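Local coordinates for putative ATP-grasp superfamily protein (PDB 3DF7) that is of unknown function but, as a member of the ATP-grasp superfamily, probably binds ATP and a metal ion, at residues Ala198-Arg203 with Val253-Arg258; Lys3-Glu8 with Glu64-Lys69; Ser109-Leu114 with Val242-Ala247; Val180-Val185 with Glu211-Ala216; Gly43-Arg46 with Leu52-Leu55. All blocks are in the same frame, centred on the assembly; numbering follows the deposited sequence.

Interaction 1 (Ala198-Arg203 with Val253-Arg258)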
# COMPACT_ATOMS: atom_id res chain seq x y z
N ALA A 198 -9.39 -2.77 7.97
CA ALA A 198 -9.33 -1.31 7.91
C ALA A 198 -10.75 -0.78 7.86
O ALA A 198 -11.68 -1.48 7.46
CB ALA A 198 -8.55 -0.85 6.67
N VAL A 199 -10.92 0.46 8.30
CA VAL A 199 -12.21 1.12 8.29
C VAL A 199 -12.00 2.39 7.46
O VAL A 199 -11.14 3.21 7.78
CB VAL A 199 -12.67 1.48 9.72
CG1 VAL A 199 -14.02 2.18 9.68
CG2 VAL A 199 -12.76 0.21 10.56
N VAL A 200 -12.78 2.53 6.39
CA VAL A 200 -12.67 3.66 5.47
C VAL A 200 -14.01 4.40 5.34
O VAL A 200 -14.99 3.83 4.86
CB VAL A 200 -12.25 3.16 4.06
CG1 VAL A 200 -12.05 4.34 3.12
CG2 VAL A 200 -10.99 2.32 4.16
N PRO A 201 -14.07 5.67 5.77
CA PRO A 201 -12.99 6.46 6.37
C PRO A 201 -12.82 6.16 7.85
O PRO A 201 -13.68 5.54 8.48
CB PRO A 201 -13.42 7.90 6.11
CG PRO A 201 -14.91 7.80 6.29
CD PRO A 201 -15.25 6.53 5.53
N ALA A 202 -11.70 6.61 8.42
CA ALA A 202 -11.41 6.37 9.82
C ALA A 202 -12.45 6.98 10.76
O ALA A 202 -13.03 8.03 10.47
CB ALA A 202 -10.02 6.93 10.16
N ARG A 203 -12.68 6.31 11.87
CA ARG A 203 -13.63 6.78 12.87
C ARG A 203 -12.82 7.63 13.86
O ARG A 203 -12.52 7.20 14.97
CB ARG A 203 -14.28 5.58 13.58
CG ARG A 203 -15.09 4.70 12.63
CD ARG A 203 -15.51 3.38 13.26
NE ARG A 203 -14.36 2.53 13.54
CZ ARG A 203 -14.45 1.30 14.04
NH1 ARG A 203 -15.64 0.77 14.31
NH2 ARG A 203 -13.35 0.59 14.26
N VAL A 253 -7.41 0.82 -0.43
CA VAL A 253 -7.86 1.29 -1.73
C VAL A 253 -9.04 0.48 -2.27
O VAL A 253 -9.88 1.01 -2.99
CB VAL A 253 -6.71 1.25 -2.77
CG1 VAL A 253 -6.45 -0.19 -3.23
CG2 VAL A 253 -7.05 2.13 -3.95
N VAL A 254 -9.11 -0.80 -1.92
CA VAL A 254 -10.20 -1.64 -2.42
C VAL A 254 -11.57 -1.14 -1.98
O VAL A 254 -12.57 -1.41 -2.63
CB VAL A 254 -10.03 -3.12 -1.97
CG1 VAL A 254 -8.65 -3.62 -2.38
CG2 VAL A 254 -10.24 -3.25 -0.47
N ALA A 255 -11.62 -0.40 -0.88
CA ALA A 255 -12.90 0.11 -0.37
C ALA A 255 -13.36 1.43 -0.98
O ALA A 255 -14.50 1.85 -0.78
CB ALA A 255 -12.83 0.25 1.15
N PHE A 256 -12.49 2.09 -1.75
CA PHE A 256 -12.84 3.39 -2.32
C PHE A 256 -14.14 3.47 -3.13
O PHE A 256 -14.93 4.39 -2.92
CB PHE A 256 -11.66 3.93 -3.13
CG PHE A 256 -10.47 4.35 -2.29
CD1 PHE A 256 -10.44 4.12 -0.92
CD2 PHE A 256 -9.39 5.00 -2.88
CE1 PHE A 256 -9.34 4.51 -0.15
CE2 PHE A 256 -8.29 5.40 -2.12
CZ PHE A 256 -8.26 5.15 -0.75
N SER A 257 -14.37 2.53 -4.04
CA SER A 257 -15.60 2.57 -4.84
C SER A 257 -16.86 2.58 -3.99
O SER A 257 -17.75 3.40 -4.20
CB SER A 257 -15.65 1.40 -5.82
OG SER A 257 -14.73 1.59 -6.88
N ARG A 258 -16.94 1.65 -3.04
CA ARG A 258 -18.10 1.57 -2.16
C ARG A 258 -18.15 2.74 -1.18
O ARG A 258 -19.20 3.37 -1.01
CB ARG A 258 -18.11 0.25 -1.39
CG ARG A 258 -18.52 -0.95 -2.25
CD ARG A 258 -18.22 -2.27 -1.55
NE ARG A 258 -18.92 -2.41 -0.27
CZ ARG A 258 -20.06 -3.07 -0.11
NH1 ARG A 258 -20.64 -3.68 -1.14
NH2 ARG A 258 -20.62 -3.12 1.09

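Interaction 2 (Lys3-Glu8 with Glu64-Lys69)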
# COMPACT_ATOMS: atom_id res chain seq x y z
N LYS A 3 -1.98 2.74 -23.27
CA LYS A 3 -1.87 1.40 -22.72
C LYS A 3 -1.21 1.41 -21.35
O LYS A 3 -0.11 1.94 -21.18
CB LYS A 3 -1.04 0.52 -23.66
CG LYS A 3 -1.58 0.41 -25.09
CD LYS A 3 -2.95 -0.24 -25.14
CE LYS A 3 -3.33 -0.62 -26.57
NZ LYS A 3 -3.27 0.54 -27.49
N LEU A 4 -1.88 0.84 -20.35
CA LEU A 4 -1.32 0.79 -19.01
C LEU A 4 -0.96 -0.64 -18.64
O LEU A 4 -1.83 -1.52 -18.61
CB LEU A 4 -2.30 1.33 -17.97
CG LEU A 4 -1.85 1.11 -16.51
CD1 LEU A 4 -0.59 1.92 -16.23
CD2 LEU A 4 -2.97 1.52 -15.56
N PHE A 5 0.33 -0.89 -18.40
CA PHE A 5 0.75 -2.22 -17.99
C PHE A 5 0.49 -2.26 -16.49
O PHE A 5 1.12 -1.53 -15.72
CB PHE A 5 2.25 -2.43 -18.24
CG PHE A 5 2.79 -3.70 -17.63
CD1 PHE A 5 2.26 -4.94 -17.98
CD2 PHE A 5 3.81 -3.65 -16.68
CE1 PHE A 5 2.74 -6.11 -17.39
CE2 PHE A 5 4.29 -4.82 -16.09
CZ PHE A 5 3.75 -6.05 -16.45
N LEU A 6 -0.47 -3.09 -16.09
CA LEU A 6 -0.84 -3.24 -14.68
C LEU A 6 -0.33 -4.58 -14.17
O LEU A 6 -0.62 -5.63 -14.75
CB LEU A 6 -2.37 -3.18 -14.52
CG LEU A 6 -2.89 -3.29 -13.09
CD1 LEU A 6 -2.42 -2.09 -12.31
CD2 LEU A 6 -4.42 -3.39 -13.07
N PHE A 7 0.43 -4.55 -13.08
CA PHE A 7 1.01 -5.76 -12.51
C PHE A 7 1.00 -5.76 -10.98
O PHE A 7 1.43 -4.79 -10.35
CB PHE A 7 2.45 -5.90 -13.01
CG PHE A 7 3.21 -7.04 -12.38
CD1 PHE A 7 3.32 -8.27 -13.02
CD2 PHE A 7 3.84 -6.87 -11.14
CE1 PHE A 7 4.04 -9.32 -12.44
CE2 PHE A 7 4.55 -7.91 -10.55
CZ PHE A 7 4.65 -9.14 -11.20
N GLU A 8 0.51 -6.85 -10.38
CA GLU A 8 0.52 -7.00 -8.93
C GLU A 8 1.18 -8.36 -8.68
O GLU A 8 0.81 -9.35 -9.31
CB GLU A 8 -0.90 -6.95 -8.36
CG GLU A 8 -0.95 -6.94 -6.83
CD GLU A 8 -0.75 -8.32 -6.23
OE1 GLU A 8 -1.39 -9.26 -6.74
OE2 GLU A 8 0.02 -8.46 -5.26
N GLU A 64 8.80 -8.05 -19.88
CA GLU A 64 9.48 -7.10 -20.76
C GLU A 64 8.64 -6.88 -22.02
O GLU A 64 8.44 -5.75 -22.45
CB GLU A 64 10.86 -7.63 -21.16
CG GLU A 64 11.69 -8.23 -20.03
CD GLU A 64 11.18 -9.59 -19.60
OE1 GLU A 64 11.06 -10.49 -20.47
OE2 GLU A 64 10.90 -9.77 -18.40
N LYS A 65 8.15 -7.98 -22.59
CA LYS A 65 7.35 -7.95 -23.81
C LYS A 65 6.11 -7.07 -23.68
O LYS A 65 5.65 -6.47 -24.66
CB LYS A 65 6.94 -9.37 -24.19
CG LYS A 65 8.12 -10.31 -24.41
CD LYS A 65 8.97 -9.86 -25.59
CE LYS A 65 10.32 -10.56 -25.60
NZ LYS A 65 11.17 -10.14 -24.45
N TYR A 66 5.55 -7.01 -22.47
CA TYR A 66 4.37 -6.20 -22.22
C TYR A 66 4.77 -4.75 -22.01
O TYR A 66 4.10 -3.83 -22.49
CB TYR A 66 3.61 -6.74 -21.00
CG TYR A 66 3.05 -8.12 -21.22
CD1 TYR A 66 3.87 -9.25 -21.15
CD2 TYR A 66 1.71 -8.31 -21.53
CE1 TYR A 66 3.36 -10.53 -21.39
CE2 TYR A 66 1.19 -9.58 -21.78
CZ TYR A 66 2.02 -10.68 -21.70
OH TYR A 66 1.51 -11.93 -21.94
N LEU A 67 5.87 -4.53 -21.29
CA LEU A 67 6.36 -3.18 -21.04
C LEU A 67 6.73 -2.47 -22.34
O LEU A 67 6.53 -1.27 -22.48
CB LEU A 67 7.58 -3.23 -20.12
CG LEU A 67 7.30 -3.49 -18.64
CD1 LEU A 67 8.60 -3.82 -17.90
CD2 LEU A 67 6.65 -2.25 -18.04
N GLU A 68 7.27 -3.23 -23.29
CA GLU A 68 7.68 -2.69 -24.58
C GLU A 68 6.50 -2.16 -25.40
O GLU A 68 6.69 -1.35 -26.31
CB GLU A 68 8.41 -3.76 -25.40
CG GLU A 68 9.62 -4.37 -24.72
CD GLU A 68 10.27 -5.47 -25.54
OE1 GLU A 68 9.55 -6.36 -26.03
OE2 GLU A 68 11.51 -5.44 -25.69
N LYS A 69 5.30 -2.61 -25.07
CA LYS A 69 4.10 -2.18 -25.80
C LYS A 69 3.17 -1.30 -24.97
O LYS A 69 2.03 -1.04 -25.36
CB LYS A 69 3.33 -3.41 -26.28
CG LYS A 69 4.14 -4.35 -27.18
CD LYS A 69 4.42 -3.72 -28.53
CE LYS A 69 5.22 -4.66 -29.43
NZ LYS A 69 6.59 -4.94 -28.90

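Interaction 3 (Ser109-Leu114 with Val242-Ala247)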
# COMPACT_ATOMS: atom_id res chain seq x y z
N SER A 109 11.64 1.33 1.27
CA SER A 109 11.68 -0.13 1.43
C SER A 109 12.55 -0.59 2.59
O SER A 109 12.36 -1.70 3.11
CB SER A 109 12.18 -0.78 0.14
OG SER A 109 11.26 -0.60 -0.91
N ASP A 110 13.50 0.25 2.98
CA ASP A 110 14.40 -0.06 4.08
C ASP A 110 14.01 0.84 5.25
O ASP A 110 14.30 2.04 5.22
CB ASP A 110 15.85 0.20 3.68
CG ASP A 110 16.84 -0.27 4.73
OD1 ASP A 110 16.53 -0.16 5.93
OD2 ASP A 110 17.93 -0.74 4.35
N LYS A 111 13.38 0.27 6.26
CA LYS A 111 12.94 1.05 7.42
C LYS A 111 14.06 1.82 8.11
O LYS A 111 13.83 2.88 8.68
CB LYS A 111 12.23 0.14 8.42
CG LYS A 111 10.98 -0.53 7.86
CD LYS A 111 10.18 -1.24 8.95
CE LYS A 111 9.04 -2.05 8.35
NZ LYS A 111 9.53 -3.18 7.51
N TRP A 112 15.28 1.28 8.08
CA TRP A 112 16.39 1.98 8.71
C TRP A 112 16.74 3.22 7.91
O TRP A 112 16.99 4.29 8.47
CB TRP A 112 17.62 1.08 8.83
CG TRP A 112 18.77 1.80 9.49
CD1 TRP A 112 19.99 2.09 8.94
CD2 TRP A 112 18.78 2.36 10.81
NE1 TRP A 112 20.76 2.80 9.83
CE2 TRP A 112 20.04 2.98 10.99
CE3 TRP A 112 17.86 2.40 11.86
CZ2 TRP A 112 20.40 3.63 12.18
CZ3 TRP A 112 18.21 3.05 13.04
CH2 TRP A 112 19.47 3.66 13.19
N GLU A 113 16.76 3.08 6.59
CA GLU A 113 17.06 4.21 5.72
C GLU A 113 15.92 5.23 5.82
O GLU A 113 16.16 6.43 5.84
CB GLU A 113 17.24 3.74 4.27
CG GLU A 113 18.56 3.03 4.01
CD GLU A 113 19.76 3.93 4.27
OE1 GLU A 113 19.78 5.06 3.74
OE2 GLU A 113 20.69 3.51 4.99
N LEU A 114 14.69 4.74 5.90
CA LEU A 114 13.55 5.65 6.00
C LEU A 114 13.62 6.42 7.31
O LEU A 114 13.32 7.62 7.34
CB LEU A 114 12.23 4.88 5.92
CG LEU A 114 10.96 5.74 6.00
CD1 LEU A 114 11.00 6.81 4.91
CD2 LEU A 114 9.73 4.87 5.85
N VAL A 242 4.85 8.92 12.48
CA VAL A 242 4.95 8.26 11.18
C VAL A 242 5.74 6.97 11.35
O VAL A 242 6.90 6.98 11.77
CB VAL A 242 5.64 9.16 10.14
CG1 VAL A 242 5.87 8.40 8.85
CG2 VAL A 242 4.77 10.38 9.87
N ILE A 243 5.10 5.86 11.01
CA ILE A 243 5.69 4.53 11.15
C ILE A 243 6.24 3.94 9.85
O ILE A 243 7.29 3.29 9.85
CB ILE A 243 4.64 3.53 11.69
CG1 ILE A 243 3.89 4.15 12.88
CG2 ILE A 243 5.33 2.23 12.10
CD1 ILE A 243 4.78 4.50 14.05
N GLU A 244 5.53 4.16 8.75
CA GLU A 244 5.96 3.57 7.49
C GLU A 244 5.38 4.31 6.29
O GLU A 244 4.36 4.98 6.40
CB GLU A 244 5.50 2.10 7.48
CG GLU A 244 5.75 1.34 6.20
CD GLU A 244 5.38 -0.13 6.33
OE1 GLU A 244 5.90 -0.79 7.25
OE2 GLU A 244 4.57 -0.63 5.51
N ILE A 245 6.06 4.19 5.16
CA ILE A 245 5.60 4.80 3.93
C ILE A 245 5.57 3.73 2.85
O ILE A 245 6.61 3.17 2.51
CB ILE A 245 6.52 5.95 3.46
CG1 ILE A 245 6.44 7.13 4.43
CG2 ILE A 245 6.11 6.40 2.06
CD1 ILE A 245 7.32 8.31 4.03
N ASN A 246 4.38 3.44 2.35
CA ASN A 246 4.23 2.44 1.29
C ASN A 246 4.09 3.19 -0.02
O ASN A 246 3.06 3.80 -0.29
CB ASN A 246 2.99 1.58 1.55
CG ASN A 246 3.09 0.78 2.83
OD1 ASN A 246 3.92 -0.12 2.94
ND2 ASN A 246 2.26 1.11 3.80
N ALA A 247 5.15 3.16 -0.82
CA ALA A 247 5.16 3.84 -2.11
C ALA A 247 4.53 2.93 -3.15
O ALA A 247 5.17 2.54 -4.12
CB ALA A 247 6.59 4.20 -2.50

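Interaction 4 (Val180-Val185 with Glu211-Ala216)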
# COMPACT_ATOMS: atom_id res chain seq x y z
N VAL A 180 0.57 17.59 -3.04
CA VAL A 180 0.20 16.38 -2.33
C VAL A 180 -1.25 16.53 -1.91
O VAL A 180 -1.61 17.50 -1.24
CB VAL A 180 1.08 16.15 -1.09
CG1 VAL A 180 0.66 14.88 -0.37
CG2 VAL A 180 2.54 16.05 -1.52
N LYS A 181 -2.09 15.58 -2.30
CA LYS A 181 -3.51 15.65 -1.97
C LYS A 181 -3.95 14.43 -1.18
O LYS A 181 -3.57 13.30 -1.50
CB LYS A 181 -4.32 15.77 -3.26
CG LYS A 181 -5.81 16.02 -3.05
CD LYS A 181 -6.50 16.24 -4.39
CE LYS A 181 -7.95 16.66 -4.22
NZ LYS A 181 -8.59 16.92 -5.54
N CYS A 182 -4.73 14.66 -0.12
CA CYS A 182 -5.22 13.56 0.70
C CYS A 182 -6.43 12.95 0.03
O CYS A 182 -7.41 13.64 -0.26
CB CYS A 182 -5.60 14.04 2.10
SG CYS A 182 -6.27 12.72 3.13
N LEU A 183 -6.36 11.65 -0.21
CA LEU A 183 -7.46 10.94 -0.84
C LEU A 183 -8.36 10.29 0.20
O LEU A 183 -9.58 10.22 0.03
CB LEU A 183 -6.91 9.85 -1.77
CG LEU A 183 -5.97 10.28 -2.89
CD1 LEU A 183 -5.67 9.07 -3.76
CD2 LEU A 183 -6.59 11.40 -3.72
N SER A 184 -7.75 9.83 1.29
CA SER A 184 -8.51 9.16 2.33
C SER A 184 -7.67 8.93 3.58
O SER A 184 -6.45 8.79 3.51
CB SER A 184 -9.00 7.81 1.81
OG SER A 184 -9.71 7.08 2.80
N VAL A 185 -8.34 8.93 4.73
CA VAL A 185 -7.68 8.64 6.00
C VAL A 185 -8.37 7.38 6.48
O VAL A 185 -9.60 7.36 6.65
CB VAL A 185 -7.84 9.78 7.03
CG1 VAL A 185 -7.26 9.34 8.37
CG2 VAL A 185 -7.11 11.03 6.54
N GLU A 211 -4.53 16.71 11.80
CA GLU A 211 -3.16 16.54 12.27
C GLU A 211 -2.45 15.38 11.58
O GLU A 211 -1.31 15.49 11.15
CB GLU A 211 -3.14 16.33 13.79
CG GLU A 211 -3.33 17.60 14.59
CD GLU A 211 -3.41 17.34 16.08
OE1 GLU A 211 -2.73 16.42 16.57
OE2 GLU A 211 -4.15 18.08 16.77
N VAL A 212 -3.15 14.25 11.49
CA VAL A 212 -2.58 13.06 10.86
C VAL A 212 -2.29 13.29 9.38
O VAL A 212 -1.28 12.84 8.85
CB VAL A 212 -3.53 11.85 11.07
CG1 VAL A 212 -3.14 10.70 10.17
CG2 VAL A 212 -3.47 11.42 12.53
N VAL A 213 -3.18 14.02 8.70
CA VAL A 213 -2.97 14.32 7.29
C VAL A 213 -1.79 15.28 7.17
O VAL A 213 -0.92 15.10 6.32
CB VAL A 213 -4.22 14.98 6.66
CG1 VAL A 213 -3.90 15.50 5.26
CG2 VAL A 213 -5.35 13.97 6.59
N GLU A 214 -1.75 16.29 8.04
CA GLU A 214 -0.66 17.27 7.99
C GLU A 214 0.70 16.60 8.14
O GLU A 214 1.64 16.93 7.42
CB GLU A 214 -0.83 18.31 9.10
CG GLU A 214 0.14 19.48 8.99
CD GLU A 214 -0.04 20.52 10.09
OE1 GLU A 214 -1.19 20.95 10.30
OE2 GLU A 214 0.96 20.90 10.73
N GLU A 215 0.81 15.65 9.07
CA GLU A 215 2.08 14.97 9.28
C GLU A 215 2.39 13.96 8.18
O GLU A 215 3.55 13.71 7.88
CB GLU A 215 2.10 14.30 10.65
CG GLU A 215 2.01 15.29 11.81
CD GLU A 215 2.88 16.52 11.59
OE1 GLU A 215 4.09 16.35 11.34
OE2 GLU A 215 2.36 17.65 11.66
N ALA A 216 1.35 13.36 7.59
CA ALA A 216 1.56 12.40 6.50
C ALA A 216 2.15 13.15 5.31
O ALA A 216 3.08 12.68 4.66
CB ALA A 216 0.25 11.74 6.11

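Interaction 5 (Gly43-Arg46 with Leu52-Leu55)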
# COMPACT_ATOMS: atom_id res chain seq x y z
N GLY A 43 -1.25 -6.57 -19.88
CA GLY A 43 -0.66 -7.34 -18.80
C GLY A 43 -1.08 -8.79 -18.85
O GLY A 43 -1.67 -9.24 -19.84
N PHE A 44 -0.80 -9.51 -17.77
CA PHE A 44 -1.10 -10.93 -17.70
C PHE A 44 -1.35 -11.35 -16.26
O PHE A 44 -1.05 -10.60 -15.33
CB PHE A 44 0.09 -11.71 -18.24
CG PHE A 44 1.39 -11.32 -17.59
CD1 PHE A 44 1.78 -11.90 -16.38
CD2 PHE A 44 2.19 -10.31 -18.12
CE1 PHE A 44 2.93 -11.47 -15.71
CE2 PHE A 44 3.34 -9.87 -17.46
CZ PHE A 44 3.71 -10.46 -16.25
N VAL A 45 -1.90 -12.54 -16.07
CA VAL A 45 -2.15 -13.05 -14.73
C VAL A 45 -1.65 -14.48 -14.61
O VAL A 45 -1.39 -15.14 -15.62
CB VAL A 45 -3.66 -13.01 -14.38
CG1 VAL A 45 -4.16 -11.58 -14.46
CG2 VAL A 45 -4.45 -13.92 -15.32
N ARG A 46 -1.50 -14.95 -13.38
CA ARG A 46 -1.06 -16.32 -13.14
C ARG A 46 -2.21 -17.24 -13.54
O ARG A 46 -3.37 -16.82 -13.59
CB ARG A 46 -0.73 -16.53 -11.66
CG ARG A 46 0.54 -15.83 -11.19
CD ARG A 46 0.70 -15.94 -9.68
NE ARG A 46 0.58 -17.32 -9.20
CZ ARG A 46 1.50 -18.26 -9.40
NH1 ARG A 46 2.61 -17.99 -10.06
NH2 ARG A 46 1.29 -19.48 -8.93
N LEU A 52 -10.72 -14.98 -13.65
CA LEU A 52 -11.16 -13.72 -13.04
C LEU A 52 -10.93 -12.46 -13.86
O LEU A 52 -11.57 -11.44 -13.62
CB LEU A 52 -10.48 -13.55 -11.68
CG LEU A 52 -10.60 -14.68 -10.65
CD1 LEU A 52 -9.81 -14.31 -9.41
CD2 LEU A 52 -12.06 -14.94 -10.31
N PHE A 53 -10.02 -12.51 -14.82
CA PHE A 53 -9.71 -11.32 -15.61
C PHE A 53 -9.65 -11.52 -17.11
O PHE A 53 -9.29 -12.59 -17.60
CB PHE A 53 -8.39 -10.72 -15.13
CG PHE A 53 -8.35 -10.46 -13.65
CD1 PHE A 53 -7.76 -11.38 -12.78
CD2 PHE A 53 -8.91 -9.30 -13.12
CE1 PHE A 53 -7.72 -11.14 -11.41
CE2 PHE A 53 -8.88 -9.06 -11.75
CZ PHE A 53 -8.28 -9.98 -10.89
N THR A 54 -10.01 -10.47 -17.84
CA THR A 54 -9.97 -10.50 -19.29
C THR A 54 -8.57 -10.14 -19.77
O THR A 54 -8.37 -9.18 -20.51
CB THR A 54 -11.00 -9.52 -19.88
OG1 THR A 54 -10.91 -8.26 -19.21
CG2 THR A 54 -12.42 -10.08 -19.71
N LEU A 55 -7.60 -10.93 -19.32
CA LEU A 55 -6.20 -10.75 -19.69
C LEU A 55 -5.62 -12.14 -19.96
O LEU A 55 -6.14 -13.14 -19.47
CB LEU A 55 -5.42 -10.09 -18.56
CG LEU A 55 -5.71 -8.61 -18.28
CD1 LEU A 55 -5.04 -8.19 -16.97
CD2 LEU A 55 -5.20 -7.77 -19.44

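Interaction 1 (Ala198-Arg203 with Val253-Arg258)
V200, the last residue of strand 194-200, meets A255 and F256, where the chain enters helix 256-260, and these three buried residues account for the whole contact. With CG1 of V200 anti to the backbone N (chi1 -176°), the two methyls are shared out between the partners. CG2 of V200 sits 4.1 Å from CB of A255, and the two CB atoms of V200 and A255 are themselves 4.2 Å apart. CG1 of V200 approaches CE1 of F256 at 4.3 Å, arriving obliquely to the ring. One face of the F256 ring is covered by its own segment: CA of V253 lies 3.8 Å above the plane, over the centre. F256 N also bonds to V253 O at 3.1 Å. No hydrogen bond crosses between the segments, and only 105 Å² is buried, so the match is small and purely apolar. V200 is further enclosed by A259 and Y260 of the same helix and by S184 of the adjoining strand.

The solvent side lies at R203 and S257, both exposed. Between V200 and R203, a cis peptide bond precedes P201, and the carbonyls of P201 and A202 are tied to R278 by hydrogen bonds. R203 forms a salt bridge with E187, and R258 has a long, weak ion pair with D303. Meanwhile strand 194-200 bonds to strands 180-191 and 279-285 on its flanks, and A255 also touches Q279 and V281. The arrangement is a short helix seated on the large antiparallel sheet of the ATP-grasp fold.

Interaction 2 (Lys3-Glu8 with Glu64-Lys69)
The F5 ring is met obliquely by two groups. L67 CD2 lies 3.4 Å from CD2 of F5, and Y66 CB lies 3.8 Å from CE1 of F5. The F5 and Y66 side chains cross at about a right angle. On the tyrosine the touching atom is CB, and the ring continues away from F5, meets F44 with planes inclined at about 60°, and hydrogen bonds through OH to D58. F5 is placed here because CG lies anti to its backbone N (chi1 170°), sending the ring out from the strand toward the helix. An alanine here would probably leave L67 CD2 and Y66 CB without their partner, open a gap under the helix and make L67 freer to turn. At the outer end the contact thins to K3 CB lying 3.8 Å from K69 O, with the lysine's amino group leading off in another direction.

Strand 3-8 lies between strands 40-42 and 72-76 in the parallel sheet of the N-terminal part. Helix 63-67 packs beside F5, whereas L4, pointing away from that helix, touches helix 18-35.

Interaction 3 (Ser109-Leu114 with Val242-Ala247)
In L114 of helix 111-118, CG anti to the backbone N (chi1 -179°) sends both methyls at I245, whereas K111, one turn earlier, runs straight out toward E244 and bends only at its end (chi4 66°). The E244 chain is extended in return, which brings OE1 of E244 to 3.6 Å from CE of K111. The lysine nitrogen itself stops at 4.4 Å from E244 OE1, beyond salt-bridge range; K111 NZ is hydrogen bonded to the carbonyls of P140 and A143. The apolar half is made by L114. Its CD2 lies 3.8 Å from the backbone N of I245, and L114 CD1 meets I245 CD1 at 4.1 Å, the two side chains crossing at about a right angle. No hydrogen bond spans the two segments.

D110 caps the N-terminus of the helix. As the N-cap residue, D110 accepts through OD1 from W112 N at 2.9 Å, met nearly end-on to the carboxylate C-O bond, and more weakly from E113 N, 3.3 Å from the same D110 OD1; D110 OD2 adds a salt bridge to R141. On the strand side, I243 and E244 both face D233, a classic beta bulge that locally breaks the alternation of side chains. Strand 240-246 is an outermost strand of the large antiparallel sheet in this chain, pairing with strand 228-236, and I245 also touches V230 there. Helix 111-118 lies against it, with T108 of helix 102-108 touching I245 as well.

Interaction 4 (Val180-Val185 with Glu211-Ala216)
V213 rests on C182 and V185 as part of a helix-on-sheet layer of the ATP-grasp fold, where helix 206-220 lies over the large antiparallel sheet. A classic beta bulge lies between the two strand residues: L183 and S184 both face S173, which is consistent with C182 and V185, three apart, both pointing toward the helix. Both V213 methyls reach C182, and CG2 reaches V185 as well. V213 CG1, anti to the backbone N (chi1 171°), lies 3.9 Å from CB of C182, while CG2 of V213 turns to the sulphur, 3.8 Å from SG of C182. That same V213 CG2 presses on CG2 of V185 at 3.4 Å, a carbon pair tighter than usual van der Waals distance, the two valines meeting at a slant. The neighbouring V212 and A216, also directed at the sheet, rest instead on V172 and I234, and V212 further on L170, so the helix is seated over several strands.

E214 and E215 form salt bridges with R218 along the helix. No hydrogen bond joins the segments. C182 SG meets a methyl here, an apolar contact, and the close methyl pair marks tight packing at this point.

Interaction 5 (Gly43-Arg46 with Leu52-Leu55)
V45, F53 and L55 bring together the two arms of the loop that joins strand 40-42 to helix 63-67, and an inverse gamma turn centred on T54 shapes the second arm. A weak bond, L55 N to F53 O at 2.9 Å, closes the turn; F53 and L55 both point at the first arm. V45 points back at them: its CG1 lies 4.0 Å from CD1 of F53, the two side chains meeting aslant, and this V45 CG1 is 4.3 Å from CD1 of L55. With CG1 anti to the carbonyl carbon (chi1 -60°), it is this one methyl that reaches both F53 and L55. Next along, F44 turns away, and its ring goes to F5 and F7 of the parallel sheet, so the first arm has one face for the sheet and one for L55.

L55 covers the backbone there, with its CB 4.5 Å from CA of F44. Helix 18-35 also packs on F53 and L55: the rings of F53 and F28 meet edge to face, and L55 also touches F28 and F32. At G43 the backbone angles (phi 144°, psi -168°) would drive any CB into the carbonyl O of the residue before. Beside this glycine, CD2 of L55 lies 3.8 Å from O and 4.2 Å from N of G43.

How the interactions relate
Interactions 1, 3 and 4 belong to the large antiparallel sheet of the ATP-grasp domain, with interactions 1 and 4 in direct touch: A202 N lies 2.8 Å from V185 O, a probable hydrogen bond, their strands being neighbours. Interaction 3, at the other side of the chain's centre from interaction 1, touches interaction 4 through V242. Interaction 2 packs on the N-terminal parallel sheet and interaction 5 lies in the loop beside it; F44 joins them by meeting both F5 and Y66. Interactions 1, 3 and 5 are buried, 2 and 4 only partly. Interactions 1 and 4 are wholly apolar; interaction 2 rests on an aromatic ring; interaction 3 adds nearby charges; interaction 5 is apolar loop packing over a glycine backbone.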